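Local coordinates for EAL domain protein (Vibrio cholerae serotype O1, PDB 6IJ2) that degrades the cyclic dinucleotides c-di-GMP and cGAMP as a standalone EAL-domain phosphodiesterase and is here bound to 5'-pGpG, at residues A[27-32]-A[47-52]; A[92-97]-A[125-130]; A[23-28]-A[76-81]. The protein carries 1 engineered substitution. All coordinates share one frame; numbering follows the deposited sequence.

Overall arrangement
The three contacts show how a barrel sheet of the EAL type carries a ligand site at one end of its strands. Contact 1 pairs the hairpin strands 27-35 and 41-49, and contact 2 pairs the parallel strands 91-96 and 125-129; because strands 41-49 and 91-96 are neighbours, the two share one sheet, their centres about 14 Å apart. Contact 3 lies about 8 Å from contact 1, centre to centre, shares Thr27 and Met28 with it, and lays helix 68-85 against the entering chain. Contacts 1 and 3 start from the same N-terminal piece, and both close before contact 2 opens. Nucleotide and calcium sites thus grow from adjacent strands.

Contact 1: residues A[27-32]-A[47-52]; sequences TMAFQP and LVRGLN. With nucleotides of chain B.
Thr27 and Arg49 form one hydrogen-bonded pair of an antiparallel ladder, and Ala29 and Leu47 form the next. Four backbone bonds join them; Thr27 N to Arg49 O, at 2.8 Å, and Ala29 N to Leu47 O are nearly straight. Between these pairs Met28 and Val48 face each other as a non-hydrogen-bonded pair. This is a beta hairpin of the EAL domain, the N-to-C directions of the short segments 136° apart.

The apolar contacts divide between the two faces. On the Met28 face, a side chain bent at chi2 (-70°) swings the thioether back over the neighbouring strand, where CE meets Val48 CG2 at 3.5 Å. On the other face, Ala29 CB packs on Arg49 CG at 3.7 Å and also lies over one face of the guanidinium, toward its rim.

Most other polar contacts, one of them from a backbone N-H, go to the dinucleotide. Arg49 turns back at chi2 (-65°), and its NH1 and NH2 both donate to OP1 of G2 of chain B, each at 2.9 Å; the bonds are bent, and OP1 sits near the guanidinium plane. NH2 also donates to Val48 O at 2.6 Å, which pins the rotation of the group. Val48 N, pointing outward from the hairpin, gives an almost straight bond to N7 of the G2 base at 2.8 Å. Gln31 extends fully, and its NE2 lies 3.1 Å from N7 of G1 of chain B; the amide itself is held by hydrogen bonds, OE1 to Gln235 and NE2 to the carbonyl of Ala240.

Backbone and side chain of consecutive residues therefore read different parts of one nucleotide, the base edge through Val48 and the phosphate through Arg49, and the positive guanidinium would be expected to offset the phosphate charge.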
loop_
_atom_site.group_PDB
_atom_site.type_symbol
_atom_site.label_atom_id
_atom_site.label_comp_id
_atom_site.label_asym_id
_atom_site.label_seq_id
_atom_site.Cartn_x
_atom_site.Cartn_y
_atom_site.Cartn_z
ATOM N N THR A 27 18.132 -13.395 -21.335
ATOM C CA THR A 27 17.815 -12.393 -22.348
ATOM C C THR A 27 16.488 -11.754 -21.956
ATOM O O THR A 27 16.056 -11.865 -20.806
ATOM C CB THR A 27 17.825 -13.024 -23.756
ATOM O OG1 THR A 27 17.681 -12.002 -24.749
ATOM C CG2 THR A 27 16.712 -14.043 -23.914
ATOM N N MET A 28 15.838 -11.090 -22.910
ATOM C CA MET A 28 14.647 -10.306 -22.631
ATOM C C MET A 28 13.490 -10.715 -23.526
ATOM O O MET A 28 13.672 -11.091 -24.685
ATOM C CB MET A 28 14.895 -8.808 -22.814
ATOM C CG MET A 28 15.835 -8.193 -21.810
ATOM S SD MET A 28 15.111 -8.099 -20.152
ATOM C CE MET A 28 16.641 -8.061 -19.226
ATOM N N ALA A 29 12.293 -10.635 -22.953
ATOM C CA ALA A 29 11.041 -10.564 -23.683
ATOM C C ALA A 29 10.514 -9.138 -23.580
ATOM O O ALA A 29 10.972 -8.345 -22.753
ATOM C CB ALA A 29 10.012 -11.560 -23.135
ATOM N N PHE A 30 9.563 -8.807 -24.445
ATOM C CA PHE A 30 9.006 -7.462 -24.499
ATOM C C PHE A 30 7.491 -7.553 -24.581
ATOM O O PHE A 30 6.947 -8.371 -25.329
ATOM C CB PHE A 30 9.567 -6.660 -25.715
ATOM C CG PHE A 30 11.045 -6.439 -25.647
ATOM C CD1 PHE A 30 11.566 -5.361 -24.945
ATOM C CD2 PHE A 30 11.920 -7.337 -26.240
ATOM C CE1 PHE A 30 12.946 -5.167 -24.864
ATOM C CE2 PHE A 30 13.292 -7.154 -26.162
ATOM C CZ PHE A 30 13.807 -6.066 -25.473
ATOM N N GLN A 31 6.808 -6.707 -23.812
ATOM C CA GLN A 31 5.358 -6.696 -23.835
ATOM C C GLN A 31 4.877 -5.285 -24.143
ATOM O O GLN A 31 5.287 -4.329 -23.460
ATOM C CB GLN A 31 4.760 -7.177 -22.501
ATOM C CG GLN A 31 3.248 -7.264 -22.565
ATOM C CD GLN A 31 2.637 -7.738 -21.267
ATOM O OE1 GLN A 31 3.153 -7.440 -20.192
ATOM N NE2 GLN A 31 1.529 -8.487 -21.358
ATOM N N PRO A 32 4.006 -5.106 -25.136
ATOM C CA PRO A 32 3.610 -3.743 -25.526
ATOM C C PRO A 32 2.669 -3.071 -24.531
ATOM O O PRO A 32 1.852 -3.708 -23.856
ATOM C CB PRO A 32 2.921 -3.946 -26.883
ATOM C CG PRO A 32 2.440 -5.344 -26.863
ATOM C CD PRO A 32 3.457 -6.124 -26.048
ATOM N N LEU A 47 11.260 -7.710 -20.007
ATOM C CA LEU A 47 11.035 -8.716 -18.972
ATOM C C LEU A 47 12.073 -9.815 -19.113
ATOM O O LEU A 47 12.260 -10.354 -20.205
ATOM C CB LEU A 47 9.640 -9.315 -19.085
ATOM C CG LEU A 47 8.501 -8.310 -18.901
ATOM C CD1 LEU A 47 7.240 -8.896 -19.479
ATOM C CD2 LEU A 47 8.313 -7.991 -17.416
ATOM N N VAL A 48 12.727 -10.154 -18.007
ATOM C CA VAL A 48 13.828 -11.111 -18.045
ATOM C C VAL A 48 13.321 -12.507 -18.406
ATOM O O VAL A 48 12.239 -12.935 -17.979
ATOM C CB VAL A 48 14.550 -11.091 -16.687
ATOM C CG1 VAL A 48 14.598 -12.468 -16.063
ATOM C CG2 VAL A 48 15.939 -10.519 -16.835
ATOM N N ARG A 49 14.113 -13.231 -19.200
ATOM C CA ARG A 49 13.817 -14.600 -19.598
ATOM C C ARG A 49 15.124 -15.366 -19.683
ATOM O O ARG A 49 16.184 -14.779 -19.907
ATOM C CB ARG A 49 13.117 -14.683 -20.967
ATOM C CG ARG A 49 11.723 -14.078 -21.022
ATOM C CD ARG A 49 10.754 -14.855 -20.141
ATOM N NE ARG A 49 9.405 -14.314 -20.236
ATOM C CZ ARG A 49 8.928 -13.375 -19.426
ATOM N NH1 ARG A 49 7.689 -12.920 -19.573
ATOM N NH2 ARG A 49 9.698 -12.883 -18.473
ATOM N N GLY A 50 15.040 -16.678 -19.507
ATOM C CA GLY A 50 16.191 -17.521 -19.755
ATOM C C GLY A 50 16.531 -17.563 -21.234
ATOM O O GLY A 50 15.774 -17.106 -22.094
ATOM N N LEU A 51 17.700 -18.135 -21.539
ATOM C CA LEU A 51 18.140 -18.208 -22.931
ATOM C C LEU A 51 17.229 -19.100 -23.770
ATOM O O LEU A 51 17.155 -18.932 -24.993
ATOM C CB LEU A 51 19.588 -18.710 -23.005
ATOM C CG LEU A 51 20.644 -17.716 -22.511
ATOM C CD1 LEU A 51 22.045 -18.273 -22.716
ATOM C CD2 LEU A 51 20.481 -16.352 -23.185
ATOM N N ASN A 52 16.546 -20.056 -23.141
ATOM C CA ASN A 52 15.569 -20.911 -23.804
ATOM C C ASN A 52 14.139 -20.554 -23.404
ATOM O O ASN A 52 13.277 -21.431 -23.305
ATOM C CB ASN A 52 15.858 -22.380 -23.501
ATOM C CG ASN A 52 17.179 -22.848 -24.084
ATOM O OD1 ASN A 52 17.209 -23.497 -25.125
ATOM N ND2 ASN A 52 18.279 -22.514 -23.414
ATOM P P G B 2 7.057 -12.133 -15.738
ATOM O OP1 G B 2 7.539 -11.633 -16.979
ATOM O OP2 G B 2 7.086 -13.535 -15.478
ATOM O "O5'" G B 2 7.797 -11.419 -14.544
ATOM C "C5'" G B 2 7.740 -11.921 -13.215
ATOM C "C4'" G B 2 8.357 -10.928 -12.271
ATOM O "O4'" G B 2 9.723 -10.688 -12.662
ATOM C "C3'" G B 2 7.685 -9.556 -12.225
ATOM O "O3'" G B 2 7.556 -9.070 -10.902
ATOM C "C2'" G B 2 8.670 -8.659 -12.959
ATOM O "O2'" G B 2 8.685 -7.313 -12.565
ATOM C "C1'" G B 2 9.994 -9.322 -12.605
ATOM N N9 G B 2 10.998 -9.013 -13.605
ATOM C C8 G B 2 10.967 -9.335 -14.935
ATOM N N7 G B 2 11.979 -8.860 -15.601
ATOM C C5 G B 2 12.707 -8.160 -14.657
ATOM C C6 G B 2 13.909 -7.426 -14.785
ATOM O O6 G B 2 14.577 -7.225 -15.792
ATOM N N1 G B 2 14.310 -6.885 -13.575
ATOM C C2 G B 2 13.634 -7.020 -12.394
ATOM N N2 G B 2 14.174 -6.414 -11.337
ATOM N N3 G B 2 12.522 -7.714 -12.256
ATOM C C4 G B 2 12.117 -8.252 -13.418
ATOM O OP3 G B 1 4.144 -5.672 -12.546
ATOM P P G B 1 5.242 -6.601 -12.545
ATOM O OP1 G B 1 6.347 -6.099 -13.303
ATOM O OP2 G B 1 5.472 -6.922 -11.175
ATOM O "O5'" G B 1 4.621 -7.872 -13.232
ATOM C "C5'" G B 1 4.938 -8.230 -14.572
ATOM C "C4'" G B 1 4.478 -9.642 -14.848
ATOM O "O4'" G B 1 3.092 -9.625 -15.239
ATOM C "C3'" G B 1 5.216 -10.392 -15.963
ATOM O "O3'" G B 1 5.610 -11.697 -15.588
ATOM C "C2'" G B 1 4.168 -10.501 -17.061
ATOM O "O2'" G B 1 4.228 -11.651 -17.852
ATOM C "C1'" G B 1 2.888 -10.564 -16.247
ATOM N N9 G B 1 1.710 -10.175 -17.007
ATOM C C8 G B 1 1.639 -9.220 -17.990
ATOM N N7 G B 1 0.443 -9.085 -18.485
ATOM C C5 G B 1 -0.324 -9.996 -17.780
ATOM C C6 G B 1 -1.706 -10.299 -17.872
ATOM O O6 G B 1 -2.544 -9.819 -18.622
ATOM N N1 G B 1 -2.072 -11.296 -16.979
ATOM C C2 G B 1 -1.219 -11.912 -16.102
ATOM N N2 G B 1 -1.763 -12.831 -15.311
ATOM N N3 G B 1 0.066 -11.628 -15.995
ATOM C C4 G B 1 0.443 -10.667 -16.857
#

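Contact 2: residues A[92-97]-A[125-130]; sequences LSINFL and IMFEFT. With CA (calcium ion), chain J; CA (calcium ion), chain L; nucleotides of chain B.
Glu128 OE1 is gripped by two groups: Ser93 OG donates a very short hydrogen bond of 2.5 Å, and Lys179 adds a salt bridge. With Ser93 OG anti to its own nitrogen (chi1 -165°), the hydroxyl reaches the glutamate across the strand pair. The other carboxylate oxygen, OE2, binds the calcium ion of chain J at 2.3 Å, and Asn95 OD1 binds the same ion at 2.4 Å. The amide and carboxylate planes stand 76° apart, and each group gives one oxygen to the metal; Ser93 holds the other carboxylate oxygen. Water 1, Glu45, Asp158 and a phosphate of the bound nucleotide also coordinate the ion.

The two strands are the parallel partners of a beta-alpha-beta unit, connected through helix 109-117 within the TIM-barrel-like EAL fold. Four backbone bonds zip them together, from Met126 N to Leu92 O through to Phe96 N to Glu128 O at 2.8 Å.

Behind the metal-binding face the side chains are apolar. Ile94 and Phe127 lie side by side, Ile94 CB to Phe127 CE1 at 3.9 Å, and Ile94 CD1 rests on Ile125 CG2. Phe96 CD2 meets Phe129 CE2 at 3.3 Å, the rings inclined at 48° with centroids 5.2 Å apart. Just past the strand end, Thr130 OG1 binds the calcium ion of chain L at 2.8 Å, together with Asp159 and water 2.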
loop_
_atom_site.group_PDB
_atom_site.type_symbol
_atom_site.label_atom_id
_atom_site.label_comp_id
_atom_site.label_asym_id
_atom_site.label_seq_id
_atom_site.Cartn_x
_atom_site.Cartn_y
_atom_site.Cartn_z
ATOM N N LEU A 92 11.013 2.364 -24.001
ATOM C CA LEU A 92 11.503 1.129 -23.403
ATOM C C LEU A 92 11.383 1.251 -21.883
ATOM O O LEU A 92 11.967 2.159 -21.280
ATOM C CB LEU A 92 12.949 0.861 -23.829
ATOM C CG LEU A 92 13.630 -0.334 -23.154
ATOM C CD1 LEU A 92 12.921 -1.640 -23.526
ATOM C CD2 LEU A 92 15.115 -0.400 -23.424
ATOM N N SER A 93 10.636 0.341 -21.264
ATOM C CA SER A 93 10.371 0.394 -19.827
ATOM C C SER A 93 11.107 -0.751 -19.150
ATOM O O SER A 93 10.944 -1.910 -19.539
ATOM C CB SER A 93 8.879 0.317 -19.540
ATOM O OG SER A 93 8.597 0.717 -18.205
ATOM N N ILE A 94 11.922 -0.421 -18.151
ATOM C CA ILE A 94 12.814 -1.381 -17.512
ATOM C C ILE A 94 12.458 -1.454 -16.041
ATOM O O ILE A 94 12.238 -0.424 -15.394
ATOM C CB ILE A 94 14.297 -1.003 -17.686
ATOM C CG1 ILE A 94 14.637 -0.937 -19.177
ATOM C CG2 ILE A 94 15.209 -2.021 -16.988
ATOM C CD1 ILE A 94 15.960 -0.246 -19.473
ATOM N N ASN A 95 12.400 -2.673 -15.520
ATOM C CA ASN A 95 12.104 -2.876 -14.108
ATOM C C ASN A 95 13.353 -2.601 -13.284
ATOM O O ASN A 95 14.425 -3.138 -13.573
ATOM C CB ASN A 95 11.622 -4.304 -13.860
ATOM C CG ASN A 95 10.230 -4.555 -14.411
ATOM O OD1 ASN A 95 9.234 -4.169 -13.803
ATOM N ND2 ASN A 95 10.157 -5.207 -15.565
ATOM N N PHE A 96 13.228 -1.755 -12.269
ATOM C CA PHE A 96 14.371 -1.406 -11.437
ATOM C C PHE A 96 14.392 -2.365 -10.257
ATOM O O PHE A 96 13.496 -2.330 -9.410
ATOM C CB PHE A 96 14.296 0.050 -10.982
ATOM C CG PHE A 96 15.589 0.595 -10.411
ATOM C CD1 PHE A 96 16.538 -0.240 -9.835
ATOM C CD2 PHE A 96 15.848 1.952 -10.447
ATOM C CE1 PHE A 96 17.708 0.267 -9.301
ATOM C CE2 PHE A 96 17.020 2.466 -9.919
ATOM C CZ PHE A 96 17.949 1.622 -9.346
ATOM N N LEU A 97 15.426 -3.208 -10.202
ATOM C CA LEU A 97 15.610 -4.180 -9.137
ATOM C C LEU A 97 15.526 -3.495 -7.772
ATOM O O LEU A 97 16.309 -2.571 -7.501
ATOM C CB LEU A 97 16.958 -4.884 -9.292
ATOM C CG LEU A 97 17.269 -5.993 -8.280
ATOM C CD1 LEU A 97 16.564 -7.291 -8.654
ATOM C CD2 LEU A 97 18.769 -6.207 -8.143
ATOM N N ILE A 125 13.614 6.035 -22.325
ATOM C CA ILE A 125 13.792 4.952 -21.360
ATOM C C ILE A 125 13.006 5.293 -20.099
ATOM O O ILE A 125 13.167 6.380 -19.531
ATOM C CB ILE A 125 15.282 4.712 -21.052
ATOM C CG1 ILE A 125 16.021 4.253 -22.312
ATOM C CG2 ILE A 125 15.449 3.674 -19.928
ATOM C CD1 ILE A 125 17.535 4.201 -22.151
ATOM N N MET A 126 12.146 4.372 -19.672
ATOM C CA MET A 126 11.335 4.532 -18.461
ATOM C C MET A 126 11.746 3.465 -17.466
ATOM O O MET A 126 11.889 2.300 -17.837
ATOM C CB MET A 126 9.843 4.423 -18.743
ATOM C CG MET A 126 8.982 4.577 -17.481
ATOM S SD MET A 126 7.244 4.946 -17.770
ATOM C CE MET A 126 6.609 3.384 -18.367
ATOM N N PHE A 127 11.950 3.862 -16.213
ATOM C CA PHE A 127 12.283 2.913 -15.159
ATOM C C PHE A 127 11.073 2.718 -14.263
ATOM O O PHE A 127 10.476 3.693 -13.800
ATOM C CB PHE A 127 13.492 3.385 -14.350
ATOM C CG PHE A 127 14.803 3.098 -15.028
ATOM C CD1 PHE A 127 15.334 1.819 -14.996
ATOM C CD2 PHE A 127 15.483 4.086 -15.729
ATOM C CE1 PHE A 127 16.522 1.537 -15.640
ATOM C CE2 PHE A 127 16.679 3.808 -16.363
ATOM C CZ PHE A 127 17.193 2.541 -16.329
ATOM N N GLU A 128 10.712 1.459 -14.033
ATOM C CA GLU A 128 9.587 1.109 -13.168
ATOM C C GLU A 128 10.102 0.734 -11.790
ATOM O O GLU A 128 10.980 -0.128 -11.661
ATOM C CB GLU A 128 8.777 -0.045 -13.763
ATOM C CG GLU A 128 8.384 0.214 -15.203
ATOM C CD GLU A 128 7.464 -0.841 -15.763
ATOM O OE1 GLU A 128 7.043 -0.687 -16.924
ATOM O OE2 GLU A 128 7.155 -1.820 -15.043
ATOM N N PHE A 129 9.541 1.367 -10.765
ATOM C CA PHE A 129 10.074 1.296 -9.411
ATOM C C PHE A 129 9.167 0.428 -8.547
ATOM O O PHE A 129 7.961 0.687 -8.448
ATOM C CB PHE A 129 10.221 2.697 -8.814
ATOM C CG PHE A 129 11.409 3.457 -9.345
ATOM C CD1 PHE A 129 11.314 4.167 -10.530
ATOM C CD2 PHE A 129 12.609 3.472 -8.654
ATOM C CE1 PHE A 129 12.397 4.871 -11.033
ATOM C CE2 PHE A 129 13.703 4.173 -9.149
ATOM C CZ PHE A 129 13.596 4.874 -10.343
ATOM N N THR A 130 9.753 -0.607 -7.953
ATOM C CA THR A 130 9.123 -1.453 -6.954
ATOM C C THR A 130 9.943 -1.373 -5.675
ATOM O O THR A 130 11.177 -1.416 -5.717
ATOM C CB THR A 130 9.040 -2.922 -7.408
ATOM O OG1 THR A 130 8.310 -3.021 -8.638
ATOM C CG2 THR A 130 8.340 -3.767 -6.347
HETATM CA CA CA J . 6.901 -3.892 -14.140
HETATM CA CA CA L . 6.886 -5.201 -9.617
ATOM P P G B 2 7.057 -12.133 -15.738
ATOM O OP1 G B 2 7.539 -11.633 -16.979
ATOM O OP2 G B 2 7.086 -13.535 -15.478
ATOM O "O5'" G B 2 7.797 -11.419 -14.544
ATOM C "C5'" G B 2 7.740 -11.921 -13.215
ATOM C "C4'" G B 2 8.357 -10.928 -12.271
ATOM O "O4'" G B 2 9.723 -10.688 -12.662
ATOM C "C3'" G B 2 7.685 -9.556 -12.225
ATOM O "O3'" G B 2 7.556 -9.070 -10.902
ATOM C "C2'" G B 2 8.670 -8.659 -12.959
ATOM O "O2'" G B 2 8.685 -7.313 -12.565
ATOM C "C1'" G B 2 9.994 -9.322 -12.605
ATOM N N9 G B 2 10.998 -9.013 -13.605
ATOM C C8 G B 2 10.967 -9.335 -14.935
ATOM N N7 G B 2 11.979 -8.860 -15.601
ATOM C C5 G B 2 12.707 -8.160 -14.657
ATOM C C6 G B 2 13.909 -7.426 -14.785
ATOM O O6 G B 2 14.577 -7.225 -15.792
ATOM N N1 G B 2 14.310 -6.885 -13.575
ATOM C C2 G B 2 13.634 -7.020 -12.394
ATOM N N2 G B 2 14.174 -6.414 -11.337
ATOM N N3 G B 2 12.522 -7.714 -12.256
ATOM C C4 G B 2 12.117 -8.252 -13.418
HETATM O O HOH W 1 4.839 -4.201 -15.155
HETATM O O HOH W 2 8.846 -6.566 -9.516
#

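Contact 3: residues A[23-28]-A[76-81]; sequences DFDFTM and RVKAIA
Lys78 reaches from the helix to the carboxylate of Asp25, and its ammonium forms a salt bridge there, Lys78 NZ to Asp25 OD1 at 3.1 Å. The carboxylate oxygen is met on its syn side, with the nitrogen 23° out of the plane. A second acceptor for the same NZ is the backbone carbonyl oxygen of Phe26, at 3.2 Å, a weak bond. Asp25 OD1 has a further donor in its own segment, the Phe26 backbone N, also weakly bound. One lysine nitrogen and one aspartate oxygen are therefore each shared between two partners, clasping the backbone around Phe26.

The route of Lys78 explains the reach. Its chain runs out extended and bends only at the end (chi4 -67°), which tips NZ toward the two oxygens. On the way, the methylenes pass over one face of the Phe26 ring: Lys78 CD approaches Phe26 CE2 at 3.6 Å, and Lys78 CE stands 4.0 Å from the centroid of the Phe26 ring as a CH-pi contact. Lys78 NZ itself is 5.2 Å from that centroid, so any cation-pi attraction is weak at most. The ring also meets Phe71 and Cys75 of the same helix.

Deeper in, Met28 CG packs against the backbone and methyl of Ala79, 4.0 Å from Ala79 CA.

What results is that helix 68-85, in the outer helical layer of the EAL barrel, packs on the N-terminal segment leading into strand 27-35, with an aliphatic and aromatic layer beneath a salt bridge at the rim.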
loop_
_atom_site.group_PDB
_atom_site.type_symbol
_atom_site.label_atom_id
_atom_site.label_comp_id
_atom_site.label_asym_id
_atom_site.label_seq_id
_atom_site.Cartn_x
_atom_site.Cartn_y
_atom_site.Cartn_z
ATOM N N ASP A 23 27.461 -16.165 -13.390
ATOM C CA ASP A 23 27.545 -17.591 -13.686
ATOM C C ASP A 23 26.351 -18.098 -14.482
ATOM O O ASP A 23 26.266 -19.303 -14.750
ATOM C CB ASP A 23 27.668 -18.402 -12.395
ATOM C CG ASP A 23 26.323 -18.678 -11.757
ATOM O OD1 ASP A 23 25.604 -17.709 -11.434
ATOM O OD2 ASP A 23 25.976 -19.867 -11.596
ATOM N N PHE A 24 25.428 -17.214 -14.848
ATOM C CA PHE A 24 24.290 -17.558 -15.682
ATOM C C PHE A 24 24.105 -16.453 -16.709
ATOM O O PHE A 24 24.575 -15.328 -16.525
ATOM C CB PHE A 24 23.009 -17.736 -14.853
ATOM C CG PHE A 24 22.621 -16.511 -14.067
ATOM C CD1 PHE A 24 23.140 -16.290 -12.801
ATOM C CD2 PHE A 24 21.744 -15.583 -14.595
ATOM C CE1 PHE A 24 22.788 -15.161 -12.078
ATOM C CE2 PHE A 24 21.386 -14.450 -13.874
ATOM C CZ PHE A 24 21.912 -14.243 -12.615
ATOM N N ASP A 25 23.431 -16.775 -17.788
ATOM C CA ASP A 25 23.093 -15.818 -18.837
ATOM C C ASP A 25 21.560 -15.809 -18.984
ATOM O O ASP A 25 20.892 -16.678 -18.490
ATOM C CB ASP A 25 23.775 -16.132 -20.161
ATOM C CG ASP A 25 24.003 -14.890 -21.007
ATOM O OD1 ASP A 25 23.814 -13.779 -20.522
ATOM O OD2 ASP A 25 24.391 -15.013 -22.163
ATOM N N PHE A 26 21.028 -14.844 -19.718
ATOM C CA PHE A 26 19.591 -14.648 -19.874
ATOM C C PHE A 26 19.390 -13.624 -20.981
ATOM O O PHE A 26 20.351 -13.053 -21.502
ATOM C CB PHE A 26 18.940 -14.177 -18.568
ATOM C CG PHE A 26 19.521 -12.900 -18.044
ATOM C CD1 PHE A 26 20.685 -12.911 -17.292
ATOM C CD2 PHE A 26 18.916 -11.688 -18.317
ATOM C CE1 PHE A 26 21.235 -11.734 -16.828
ATOM C CE2 PHE A 26 19.458 -10.509 -17.845
ATOM C CZ PHE A 26 20.621 -10.532 -17.106
ATOM N N THR A 27 18.132 -13.395 -21.335
ATOM C CA THR A 27 17.815 -12.393 -22.348
ATOM C C THR A 27 16.488 -11.754 -21.956
ATOM O O THR A 27 16.056 -11.865 -20.806
ATOM C CB THR A 27 17.825 -13.024 -23.756
ATOM O OG1 THR A 27 17.681 -12.002 -24.749
ATOM C CG2 THR A 27 16.712 -14.043 -23.914
ATOM N N MET A 28 15.838 -11.090 -22.910
ATOM C CA MET A 28 14.647 -10.306 -22.631
ATOM C C MET A 28 13.490 -10.715 -23.526
ATOM O O MET A 28 13.672 -11.091 -24.685
ATOM C CB MET A 28 14.895 -8.808 -22.814
ATOM C CG MET A 28 15.835 -8.193 -21.810
ATOM S SD MET A 28 15.111 -8.099 -20.152
ATOM C CE MET A 28 16.641 -8.061 -19.226
ATOM N N ARG A 76 19.779 -3.949 -17.864
ATOM C CA ARG A 76 19.613 -2.685 -18.566
ATOM C C ARG A 76 20.265 -2.726 -19.938
ATOM O O ARG A 76 19.669 -2.288 -20.924
ATOM C CB ARG A 76 20.188 -1.551 -17.727
ATOM C CG ARG A 76 19.409 -1.345 -16.429
ATOM C CD ARG A 76 20.030 -0.265 -15.597
ATOM N NE ARG A 76 19.337 -0.117 -14.329
ATOM C CZ ARG A 76 19.364 0.989 -13.598
ATOM N NH1 ARG A 76 20.046 2.043 -14.029
ATOM N NH2 ARG A 76 18.702 1.045 -12.449
ATOM N N VAL A 77 21.480 -3.269 -20.021
ATOM C CA VAL A 77 22.215 -3.273 -21.280
ATOM C C VAL A 77 21.568 -4.218 -22.287
ATOM O O VAL A 77 21.462 -3.897 -23.480
ATOM C CB VAL A 77 23.689 -3.637 -21.028
ATOM C CG1 VAL A 77 24.417 -3.796 -22.345
ATOM C CG2 VAL A 77 24.359 -2.571 -20.175
ATOM N N LYS A 78 21.146 -5.402 -21.836
ATOM C CA LYS A 78 20.506 -6.355 -22.740
ATOM C C LYS A 78 19.190 -5.812 -23.277
ATOM O O LYS A 78 18.870 -5.997 -24.459
ATOM C CB LYS A 78 20.268 -7.683 -22.024
ATOM C CG LYS A 78 21.526 -8.463 -21.705
ATOM C CD LYS A 78 21.187 -9.678 -20.857
ATOM C CE LYS A 78 22.413 -10.544 -20.613
ATOM N NZ LYS A 78 22.913 -11.188 -21.858
ATOM N N ALA A 79 18.406 -5.153 -22.417
ATOM C CA ALA A 79 17.128 -4.592 -22.848
ATOM C C ALA A 79 17.334 -3.496 -23.882
ATOM O O ALA A 79 16.642 -3.449 -24.906
ATOM C CB ALA A 79 16.358 -4.039 -21.648
ATOM N N ILE A 80 18.290 -2.601 -23.628
ATOM C CA ILE A 80 18.569 -1.524 -24.573
ATOM C C ILE A 80 19.127 -2.083 -25.877
ATOM O O ILE A 80 18.735 -1.655 -26.972
ATOM C CB ILE A 80 19.521 -0.496 -23.928
ATOM C CG1 ILE A 80 18.828 0.210 -22.756
ATOM C CG2 ILE A 80 20.050 0.507 -24.966
ATOM C CD1 ILE A 80 19.765 1.033 -21.903
ATOM N N ALA A 81 20.029 -3.065 -25.789
ATOM C CA ALA A 81 20.643 -3.618 -26.997
ATOM C C ALA A 81 19.621 -4.344 -27.862
ATOM O O ALA A 81 19.626 -4.198 -29.093
ATOM C CB ALA A 81 21.787 -4.558 -26.624
#